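Local coordinates for oligopeptide-binding protein AppA (PDB 1XOC) that binds oligopeptides as the receptor component of a membrane ABC permease that serves sporulation and genetic competence in Bacillus subtilis, at residues 84-89 with 135-140; 316-321 with 423-428; 320-325 with 469-474. All coordinates share one frame; numbering follows the deposited sequence.

Overall arrangement
Contact 1 pairs neighbouring strands of a five-stranded antiparallel sheet, whereas contacts 2 and 3 start from one loop, share Pro320 and Lys321, and have centres about 10 Å apart. Contact 2 lies deepest, its centre about 15 Å from the centre of the molecule against about 28 Å for contact 1 and 23 Å for contact 3; only contacts 1 and 3 have exposed residues among those that touch. Backbone hydrogen bonds and a salt bridge hold 84-89 to 135-140; between 316-321 and 423-428 a proline on an indole and two waters do the work; 320-325 meets helix 463-480 mainly through apolar side chains, with two carboxylates close at its edge. Tyr470 and Tyr474 of that helix reach back to contact 2.

Contact 1 of 3, residues 84-89 with 135-140; sequences VKIKKG and YEVLFK. With ZN (zinc ion), chain Q.
Val84 CG2 meets the edge of the Phe139 ring, in its plane, 3.8 Å from Phe139 CE1. On the same face of the sheet Ile86 CD1 lies 4.2 Å from Val137 CG2. Val84 and Val137 form an antiparallel hydrogen-bonded pair, each backbone N donating to the other's O, and Ile86 N gives a third bond to Tyr135 O. Beyond the strand end, Lys88 CG sits over the centre of the Tyr135 ring, 3.8 Å from its centroid, a CH-pi contact. The lysine bends at its last torsion (chi4 -74°), which returns NZ to 3.4 Å from Tyr135 CD2. An alanine in place of Tyr135 would probably leave the Lys88 chain free to swing and Glu97, which bonds the phenol OH, without that partner. On the sheet face opposite Val84 and Val137, Lys85 lies beside Glu136; in one of two glutamate conformers Lys85 NZ is 3.0 Å from Glu136 OE2, on the syn side, a salt bridge therefore not certain. Farther along, Lys140 NZ binds a zinc ion at 2.3 Å. Both strands lie between 65-76 and 126-133 in the antiparallel sheet; Val103 of helix 100-108 packs on Ile86 and Phe139, and Val104 on Val137.

Contact 2 of 3, residues 316-321 with 423-428; sequences SWNYPK and TFPDQY
Ser316 OG touches Pro425 CB at 3.6 Å, and a water links the same hydroxyl oxygen to Thr423 O. With OG anti to the backbone N (chi1 175°), the serine also accepts from Asn318 N at 2.9 Å, which closes an ST turn within the type I beta turn from Ser316 to Tyr319. Within 316-321, Trp317 buries the most surface, and its main partner is Pro425, the residue of the other segment that Ser316, Trp317 and Asn318 all touch. The indole crosses the Pro425 ring at about a right angle. Pro425 CG lies over one face of the indole, 3.9 Å from the centroid of the six-membered ring and shifted toward the rim, a CH-pi contact. Phe424 CE1 comes to the indole edge, 4.2 Å from Trp317 CZ2. Also at the edge and in plane, a second water accepts from Trp317 NE1 at 3.1 Å and donates to Thr423 O, so that carbonyl oxygen receives a bond from each of the two waters. In this solute-binding protein fold the second loop reaches the bound peptide at Thr423, whose OG1 hydrogen-bonds to the peptide backbone. Arg463 makes a cation-pi contact with Trp317, and Pro425 O is bonded to Tyr466 OH. At Asn318 the CB atom meets Pro425 CG at 3.5 Å, while its OD1 is hydrogen-bonded to Ser467 OG.

Contact 3 of 3, residues 320-325 with 469-474; sequences PKDIDV and EYEQIY
A loop lies against one side of a helix here, chiefly through apolar contacts: Pro320, Ile323 and Val325 meet Glu471 and Tyr474 of helix 463-480. Pro320 crosses Tyr474 obliquely, its CD 3.5 Å from Tyr474 CE1 and its CG 3.6 Å from Tyr474 CD1. Ile323 reaches in with CD1, which chi2 of -172° carries outward from CG1. That methyl lies 3.5 Å from Glu471 O and 4.0 Å from Tyr474 CB. Glu471 and Tyr474 are three residues, about one turn, apart, and so face the loop together. In this family 5 solute-binding protein the loop leads on to helix 332-341. Further along it, Val325 CG2 approaches Tyr474 O at 4.0 Å, and the valine side chain also touches Gln475 and, a turn on, Ala478. Nearer the start of the segment, Asp322 OD2 and Glu471 OE2 come within 4.1 Å with their carboxylate planes nearly perpendicular. A water lies between the two acids, but it is unusually close to Glu471 OE2, at 2.5 Å, and only weakly bonded to Asp322 OD1, so the bridge is doubtful. Glu471 OE1 has a salt bridge to Lys468 of the same helix, and Tyr474 OH makes a weak hydrogen bond to Asn318 O.

Contact 1 of 3, residues 84-89 with 135-140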
loop_
_atom_site.group_PDB
_atom_site.type_symbol
_atom_site.label_atom_id
_atom_site.label_comp_id
_atom_site.label_asym_id
_atom_site.label_seq_id
_atom_site.Cartn_x
_atom_site.Cartn_y
_atom_site.Cartn_z
ATOM N N VAL A 84 -9.950 16.417 19.760
ATOM C CA VAL A 84 -8.995 15.375 20.098
ATOM C C VAL A 84 -8.113 15.805 21.241
ATOM O O VAL A 84 -7.473 16.826 21.190
ATOM C CB VAL A 84 -8.115 15.067 18.886
ATOM C CG1 VAL A 84 -6.956 14.066 19.248
ATOM C CG2 VAL A 84 -8.947 14.539 17.740
ATOM N N LYS A 85 -8.138 15.031 22.319
ATOM C CA LYS A 85 -7.247 15.240 23.444
ATOM C C LYS A 85 -6.088 14.265 23.320
ATOM O O LYS A 85 -6.294 13.096 23.049
ATOM C CB LYS A 85 -8.003 15.005 24.743
ATOM C CG LYS A 85 -9.092 16.044 24.957
ATOM C CD LYS A 85 -9.925 15.827 26.232
ATOM C CE LYS A 85 -11.161 16.808 26.304
ATOM N NZ LYS A 85 -12.069 16.809 25.059
ATOM N N ILE A 86 -4.880 14.757 23.548
ATOM C CA ILE A 86 -3.637 14.029 23.328
ATOM C C ILE A 86 -3.098 13.578 24.679
ATOM O O ILE A 86 -3.151 14.337 25.640
ATOM C CB ILE A 86 -2.618 14.994 22.651
ATOM C CG1 ILE A 86 -3.163 15.497 21.285
ATOM C CG2 ILE A 86 -1.256 14.361 22.486
ATOM C CD1 ILE A 86 -2.395 16.663 20.699
ATOM N N LYS A 87 -2.618 12.348 24.763
ATOM C CA LYS A 87 -1.930 11.877 25.982
ATOM C C LYS A 87 -0.768 12.796 26.369
ATOM O O LYS A 87 -0.023 13.274 25.503
ATOM C CB LYS A 87 -1.439 10.434 25.781
ATOM C CG LYS A 87 -2.581 9.395 25.756
ATOM C CD LYS A 87 -2.032 8.031 25.448
ATOM C CE LYS A 87 -2.978 6.907 25.693
ATOM N NZ LYS A 87 -3.833 6.599 24.577
ATOM N N LYS A 88 -0.619 13.025 27.674
ATOM C CA LYS A 88 0.439 13.861 28.220
ATOM C C LYS A 88 1.653 13.007 28.555
ATOM O O LYS A 88 1.528 11.812 28.870
ATOM C CB LYS A 88 -0.047 14.558 29.485
ATOM C CG LYS A 88 -1.312 15.368 29.319
ATOM C CD LYS A 88 -1.612 16.118 30.612
ATOM C CE LYS A 88 -3.077 16.575 30.718
ATOM N NZ LYS A 88 -3.307 17.709 29.819
ATOM N N GLY A 89 2.832 13.615 28.478
ATOM C CA GLY A 89 4.070 12.941 28.859
ATOM C C GLY A 89 4.685 12.080 27.780
ATOM O O GLY A 89 5.605 11.293 28.044
ATOM N N TYR A 135 -2.591 20.180 24.988
ATOM C CA TYR A 135 -2.806 18.802 24.587
ATOM C C TYR A 135 -4.146 18.602 23.891
ATOM O O TYR A 135 -4.697 17.516 23.917
ATOM C CB TYR A 135 -2.699 17.901 25.814
ATOM C CG TYR A 135 -1.335 18.011 26.433
ATOM C CD1 TYR A 135 -0.275 17.271 25.951
ATOM C CD2 TYR A 135 -1.112 18.872 27.504
ATOM C CE1 TYR A 135 0.988 17.375 26.509
ATOM C CE2 TYR A 135 0.155 18.978 28.079
ATOM C CZ TYR A 135 1.194 18.221 27.568
ATOM O OH TYR A 135 2.434 18.335 28.157
ATOM N N GLU A 136 -4.659 19.635 23.242
ATOM C CA GLU A 136 -5.982 19.526 22.634
ATOM C C GLU A 136 -6.050 20.191 21.275
ATOM O O GLU A 136 -5.594 21.326 21.112
ATOM C CB GLU A 136 -7.048 20.108 23.509
ATOM C CG GLU A 136 -8.488 19.862 23.081
ATOM C CD GLU A 136 -9.447 19.917 24.251
ATOM O OE1 GLU A 136 -9.124 20.652 25.226
ATOM O OE2 GLU A 136 -10.521 19.233 24.198
ATOM N N VAL A 137 -6.645 19.484 20.310
ATOM C CA VAL A 137 -6.753 19.987 18.950
ATOM C C VAL A 137 -8.159 19.796 18.401
ATOM O O VAL A 137 -8.792 18.786 18.658
ATOM C CB VAL A 137 -5.775 19.229 18.026
ATOM C CG1 VAL A 137 -5.965 19.595 16.593
ATOM C CG2 VAL A 137 -4.355 19.538 18.421
ATOM N N LEU A 138 -8.643 20.770 17.641
ATOM C CA LEU A 138 -9.952 20.666 16.979
ATOM C C LEU A 138 -9.726 20.594 15.472
ATOM O O LEU A 138 -9.133 21.492 14.891
ATOM C CB LEU A 138 -10.847 21.867 17.292
ATOM C CG LEU A 138 -12.229 21.824 16.637
ATOM C CD1 LEU A 138 -13.165 20.801 17.321
ATOM C CD2 LEU A 138 -12.856 23.210 16.687
ATOM N N PHE A 139 -10.193 19.504 14.874
ATOM C CA PHE A 139 -10.230 19.350 13.437
ATOM C C PHE A 139 -11.573 19.759 12.907
ATOM O O PHE A 139 -12.615 19.290 13.419
ATOM C CB PHE A 139 -9.985 17.900 13.059
ATOM C CG PHE A 139 -8.607 17.388 13.413
ATOM C CD1 PHE A 139 -8.377 16.707 14.579
ATOM C CD2 PHE A 139 -7.558 17.548 12.548
ATOM C CE1 PHE A 139 -7.084 16.199 14.865
ATOM C CE2 PHE A 139 -6.295 17.029 12.840
ATOM C CZ PHE A 139 -6.057 16.361 13.972
ATOM N N LYS A 140 -11.592 20.633 11.896
ATOM C CA LYS A 140 -12.825 21.082 11.273
ATOM C C LYS A 140 -12.827 20.684 9.807
ATOM O O LYS A 140 -11.834 20.893 9.112
ATOM C CB LYS A 140 -12.955 22.594 11.380
ATOM C CG LYS A 140 -12.998 23.061 12.847
ATOM C CD LYS A 140 -12.890 24.564 13.031
ATOM C CE LYS A 140 -14.216 25.246 12.935
ATOM N NZ LYS A 140 -14.026 26.678 13.248
HETATM ZN ZN ZN Q . -13.245 28.823 12.940
#

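Contact 2 of 3, residues 316-321 with 423-428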
loop_
_atom_site.group_PDB
_atom_site.type_symbol
_atom_site.label_atom_id
_atom_site.label_comp_id
_atom_site.label_asym_id
_atom_site.label_seq_id
_atom_site.Cartn_x
_atom_site.Cartn_y
_atom_site.Cartn_z
ATOM N N SER A 316 -12.713 -7.050 3.590
ATOM C CA SER A 316 -13.396 -5.803 3.830
ATOM C C SER A 316 -14.875 -6.038 4.099
ATOM O O SER A 316 -15.543 -6.818 3.399
ATOM C CB SER A 316 -13.282 -4.891 2.629
ATOM O OG SER A 316 -14.056 -3.726 2.854
ATOM N N TRP A 317 -15.418 -5.286 5.053
ATOM C CA TRP A 317 -16.859 -5.297 5.280
ATOM C C TRP A 317 -17.612 -4.785 4.056
ATOM O O TRP A 317 -18.811 -5.015 3.930
ATOM C CB TRP A 317 -17.257 -4.476 6.516
ATOM C CG TRP A 317 -16.817 -3.047 6.516
ATOM C CD1 TRP A 317 -15.711 -2.552 7.124
ATOM C CD2 TRP A 317 -17.472 -1.919 5.909
ATOM N NE1 TRP A 317 -15.613 -1.213 6.918
ATOM C CE2 TRP A 317 -16.700 -0.786 6.206
ATOM C CE3 TRP A 317 -18.638 -1.754 5.180
ATOM C CZ2 TRP A 317 -17.038 0.497 5.763
ATOM C CZ3 TRP A 317 -19.000 -0.472 4.760
ATOM C CH2 TRP A 317 -18.200 0.634 5.053
ATOM N N ASN A 318 -16.929 -4.084 3.160
ATOM C CA ASN A 318 -17.586 -3.538 1.980
ATOM C C ASN A 318 -17.511 -4.457 0.769
ATOM O O ASN A 318 -18.004 -4.111 -0.305
ATOM C CB ASN A 318 -16.951 -2.198 1.624
ATOM C CG ASN A 318 -17.875 -1.303 0.824
ATOM O OD1 ASN A 318 -19.088 -1.287 1.025
ATOM N ND2 ASN A 318 -17.298 -0.551 -0.102
ATOM N N TYR A 319 -16.855 -5.602 0.917
ATOM C CA TYR A 319 -16.680 -6.500 -0.203
ATOM C C TYR A 319 -18.058 -7.024 -0.550
ATOM O O TYR A 319 -18.783 -7.481 0.343
ATOM C CB TYR A 319 -15.724 -7.625 0.150
ATOM C CG TYR A 319 -15.340 -8.513 -1.031
ATOM C CD1 TYR A 319 -16.068 -9.670 -1.319
ATOM C CD2 TYR A 319 -14.277 -8.190 -1.865
ATOM C CE1 TYR A 319 -15.716 -10.479 -2.395
ATOM C CE2 TYR A 319 -13.920 -9.000 -2.915
ATOM C CZ TYR A 319 -14.634 -10.135 -3.178
ATOM O OH TYR A 319 -14.264 -10.936 -4.253
ATOM N N PRO A 320 -18.446 -6.927 -1.831
ATOM C CA PRO A 320 -19.805 -7.250 -2.234
ATOM C C PRO A 320 -20.020 -8.751 -2.305
ATOM O O PRO A 320 -19.484 -9.405 -3.189
ATOM C CB PRO A 320 -19.914 -6.596 -3.607
ATOM C CG PRO A 320 -18.558 -6.632 -4.134
ATOM C CD PRO A 320 -17.632 -6.487 -2.972
ATOM N N LYS A 321 -20.803 -9.273 -1.375
ATOM C CA LYS A 321 -21.019 -10.706 -1.239
ATOM C C LYS A 321 -21.829 -11.317 -2.396
ATOM O O LYS A 321 -21.587 -12.459 -2.798
ATOM C CB LYS A 321 -21.730 -10.965 0.089
ATOM C CG LYS A 321 -21.672 -12.403 0.570
ATOM C CD LYS A 321 -21.485 -12.477 2.083
ATOM C CE LYS A 321 -20.104 -11.982 2.523
ATOM N NZ LYS A 321 -19.854 -12.318 3.956
ATOM N N THR A 423 -7.756 0.315 5.150
ATOM C CA THR A 423 -8.649 -0.434 6.039
ATOM C C THR A 423 -10.062 0.130 6.037
ATOM O O THR A 423 -10.999 -0.520 6.511
ATOM C CB THR A 423 -8.122 -0.488 7.512
ATOM O OG1 THR A 423 -7.947 0.828 8.008
ATOM C CG2 THR A 423 -6.793 -1.194 7.592
ATOM N N PHE A 424 -10.207 1.361 5.553
ATOM C CA PHE A 424 -11.510 1.965 5.317
ATOM C C PHE A 424 -11.747 1.945 3.830
ATOM O O PHE A 424 -11.017 2.554 3.059
ATOM C CB PHE A 424 -11.569 3.392 5.840
ATOM C CG PHE A 424 -12.902 4.033 5.677
ATOM C CD1 PHE A 424 -13.953 3.628 6.466
ATOM C CD2 PHE A 424 -13.112 5.016 4.718
ATOM C CE1 PHE A 424 -15.222 4.209 6.336
ATOM C CE2 PHE A 424 -14.384 5.589 4.575
ATOM C CZ PHE A 424 -15.420 5.183 5.384
ATOM N N PRO A 425 -12.771 1.210 3.397
ATOM C CA PRO A 425 -12.940 0.933 1.975
ATOM C C PRO A 425 -13.494 2.142 1.220
ATOM O O PRO A 425 -14.648 2.505 1.407
ATOM C CB PRO A 425 -13.929 -0.237 1.983
ATOM C CG PRO A 425 -14.767 0.021 3.172
ATOM C CD PRO A 425 -13.822 0.572 4.207
ATOM N N ASP A 426 -12.654 2.770 0.397
ATOM C CA ASP A 426 -13.070 3.913 -0.443
ATOM C C ASP A 426 -12.084 3.979 -1.639
ATOM O O ASP A 426 -10.856 4.214 -1.468
ATOM C CB ASP A 426 -13.133 5.242 0.364
ATOM C CG ASP A 426 -13.598 6.463 -0.490
ATOM O OD1 ASP A 426 -13.853 7.586 0.068
ATOM O OD2 ASP A 426 -13.748 6.300 -1.722
ATOM N N GLN A 427 -12.643 3.754 -2.834
ATOM C CA GLN A 427 -11.916 3.647 -4.100
ATOM C C GLN A 427 -11.558 5.000 -4.706
ATOM O O GLN A 427 -10.863 5.056 -5.713
ATOM C CB GLN A 427 -12.789 2.917 -5.125
ATOM C CG GLN A 427 -13.236 1.525 -4.725
ATOM C CD GLN A 427 -12.110 0.674 -4.321
ATOM O OE1 GLN A 427 -12.131 0.059 -3.239
ATOM N NE2 GLN A 427 -11.074 0.639 -5.156
ATOM N N TYR A 428 -12.068 6.073 -4.121
ATOM C CA TYR A 428 -11.837 7.430 -4.610
ATOM C C TYR A 428 -10.329 7.712 -4.780
ATOM O O TYR A 428 -9.915 8.291 -5.776
ATOM C CB TYR A 428 -12.469 8.419 -3.637
ATOM C CG TYR A 428 -12.289 9.872 -3.963
ATOM C CD1 TYR A 428 -13.279 10.603 -4.606
ATOM C CD2 TYR A 428 -11.135 10.542 -3.567
ATOM C CE1 TYR A 428 -13.105 11.955 -4.864
ATOM C CE2 TYR A 428 -10.961 11.882 -3.822
ATOM C CZ TYR A 428 -11.937 12.577 -4.479
ATOM O OH TYR A 428 -11.754 13.927 -4.717
HETATM O O HOH W 1 -12.045 -2.459 4.408
HETATM O O HOH W 2 -13.101 0.225 7.924
#

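Contact 3 of 3, residues 320-325 with 469-474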
loop_
_atom_site.group_PDB
_atom_site.type_symbol
_atom_site.label_atom_id
_atom_site.label_comp_id
_atom_site.label_asym_id
_atom_site.label_seq_id
_atom_site.Cartn_x
_atom_site.Cartn_y
_atom_site.Cartn_z
ATOM N N PRO A 320 -18.446 -6.927 -1.831
ATOM C CA PRO A 320 -19.805 -7.250 -2.234
ATOM C C PRO A 320 -20.020 -8.751 -2.305
ATOM O O PRO A 320 -19.484 -9.405 -3.189
ATOM C CB PRO A 320 -19.914 -6.596 -3.607
ATOM C CG PRO A 320 -18.558 -6.632 -4.134
ATOM C CD PRO A 320 -17.632 -6.487 -2.972
ATOM N N LYS A 321 -20.803 -9.273 -1.375
ATOM C CA LYS A 321 -21.019 -10.706 -1.239
ATOM C C LYS A 321 -21.829 -11.317 -2.396
ATOM O O LYS A 321 -21.587 -12.459 -2.798
ATOM C CB LYS A 321 -21.730 -10.965 0.089
ATOM C CG LYS A 321 -21.672 -12.403 0.570
ATOM C CD LYS A 321 -21.485 -12.477 2.083
ATOM C CE LYS A 321 -20.104 -11.982 2.523
ATOM N NZ LYS A 321 -19.854 -12.318 3.956
ATOM N N ASP A 322 -22.765 -10.543 -2.940
ATOM C CA ASP A 322 -23.785 -11.065 -3.858
ATOM C C ASP A 322 -23.900 -10.252 -5.152
ATOM O O ASP A 322 -25.005 -10.022 -5.653
ATOM C CB ASP A 322 -25.144 -11.101 -3.133
ATOM C CG ASP A 322 -25.484 -9.775 -2.440
ATOM O OD1 ASP A 322 -26.677 -9.533 -2.152
ATOM O OD2 ASP A 322 -24.547 -8.976 -2.188
ATOM N N ILE A 323 -22.757 -9.842 -5.696
ATOM C CA ILE A 323 -22.696 -9.019 -6.904
ATOM C C ILE A 323 -22.220 -9.865 -8.099
ATOM O O ILE A 323 -21.280 -10.660 -7.982
ATOM C CB ILE A 323 -21.741 -7.809 -6.673
ATOM C CG1 ILE A 323 -22.023 -6.673 -7.641
ATOM C CG2 ILE A 323 -20.255 -8.217 -6.779
ATOM C CD1 ILE A 323 -20.972 -5.574 -7.565
ATOM N N ASP A 324 -22.869 -9.709 -9.246
ATOM C CA ASP A 324 -22.374 -10.337 -10.466
ATOM C C ASP A 324 -21.705 -9.272 -11.321
ATOM O O ASP A 324 -22.347 -8.514 -12.012
ATOM C CB ASP A 324 -23.505 -11.048 -11.234
ATOM C CG ASP A 324 -23.717 -12.519 -10.779
ATOM O OD1 ASP A 324 -22.763 -13.134 -10.238
ATOM O OD2 ASP A 324 -24.834 -13.066 -10.985
ATOM N N VAL A 325 -20.394 -9.217 -11.249
ATOM C CA VAL A 325 -19.612 -8.242 -11.977
ATOM C C VAL A 325 -19.123 -8.936 -13.260
ATOM O O VAL A 325 -19.013 -10.155 -13.273
ATOM C CB VAL A 325 -18.456 -7.754 -11.046
ATOM C CG1 VAL A 325 -17.118 -7.827 -11.700
ATOM C CG2 VAL A 325 -18.771 -6.381 -10.493
ATOM N N GLU A 469 -24.605 1.317 -2.428
ATOM C CA GLU A 469 -24.220 2.242 -3.491
ATOM C C GLU A 469 -22.871 1.864 -4.098
ATOM O O GLU A 469 -22.626 2.105 -5.286
ATOM C CB GLU A 469 -24.185 3.682 -2.973
ATOM C CG GLU A 469 -25.581 4.319 -2.929
ATOM C CD GLU A 469 -26.073 4.774 -4.305
ATOM O OE1 GLU A 469 -25.239 5.319 -5.074
ATOM O OE2 GLU A 469 -27.281 4.611 -4.604
ATOM N N TYR A 470 -21.994 1.264 -3.292
ATOM C CA TYR A 470 -20.705 0.800 -3.804
ATOM C C TYR A 470 -20.818 -0.361 -4.782
ATOM O O TYR A 470 -19.926 -0.551 -5.595
ATOM C CB TYR A 470 -19.688 0.510 -2.678
ATOM C CG TYR A 470 -18.565 1.517 -2.726
ATOM C CD1 TYR A 470 -18.617 2.692 -1.993
ATOM C CD2 TYR A 470 -17.487 1.326 -3.575
ATOM C CE1 TYR A 470 -17.605 3.650 -2.085
ATOM C CE2 TYR A 470 -16.482 2.269 -3.674
ATOM C CZ TYR A 470 -16.531 3.432 -2.923
ATOM O OH TYR A 470 -15.515 4.395 -3.015
ATOM N N GLU A 471 -21.903 -1.124 -4.751
ATOM C CA GLU A 471 -22.101 -2.148 -5.790
ATOM C C GLU A 471 -22.022 -1.541 -7.210
ATOM O O GLU A 471 -21.425 -2.122 -8.116
ATOM C CB GLU A 471 -23.443 -2.859 -5.607
ATOM C CG GLU A 471 -23.513 -3.756 -4.381
ATOM C CD GLU A 471 -24.919 -4.313 -4.110
ATOM O OE1 GLU A 471 -25.865 -4.056 -4.905
ATOM O OE2 GLU A 471 -25.084 -5.011 -3.079
ATOM N N GLN A 472 -22.619 -0.367 -7.391
ATOM C CA GLN A 472 -22.570 0.328 -8.672
ATOM C C GLN A 472 -21.167 0.759 -9.056
ATOM O O GLN A 472 -20.822 0.744 -10.222
ATOM C CB GLN A 472 -23.447 1.573 -8.644
ATOM C CG GLN A 472 -24.902 1.301 -8.456
ATOM C CD GLN A 472 -25.710 2.576 -8.511
ATOM O OE1 GLN A 472 -25.655 3.311 -9.502
ATOM N NE2 GLN A 472 -26.465 2.853 -7.449
ATOM N N ILE A 473 -20.376 1.187 -8.082
ATOM C CA ILE A 473 -19.001 1.628 -8.349
ATOM C C ILE A 473 -18.158 0.432 -8.791
ATOM O O ILE A 473 -17.437 0.503 -9.782
ATOM C CB ILE A 473 -18.391 2.323 -7.116
ATOM C CG1 ILE A 473 -19.069 3.664 -6.884
ATOM C CG2 ILE A 473 -16.898 2.558 -7.309
ATOM C CD1 ILE A 473 -18.858 4.265 -5.477
ATOM N N TYR A 474 -18.261 -0.669 -8.061
ATOM C CA TYR A 474 -17.605 -1.910 -8.461
ATOM C C TYR A 474 -17.982 -2.358 -9.869
ATOM O O TYR A 474 -17.118 -2.769 -10.634
ATOM C CB TYR A 474 -17.952 -3.009 -7.467
ATOM C CG TYR A 474 -17.380 -2.806 -6.091
ATOM C CD1 TYR A 474 -18.099 -3.183 -4.974
ATOM C CD2 TYR A 474 -16.095 -2.286 -5.901
ATOM C CE1 TYR A 474 -17.581 -3.025 -3.716
ATOM C CE2 TYR A 474 -15.573 -2.121 -4.642
ATOM C CZ TYR A 474 -16.313 -2.513 -3.564
ATOM O OH TYR A 474 -15.820 -2.354 -2.317
HETATM O O HOH W 3 -26.690 -6.828 -3.779
#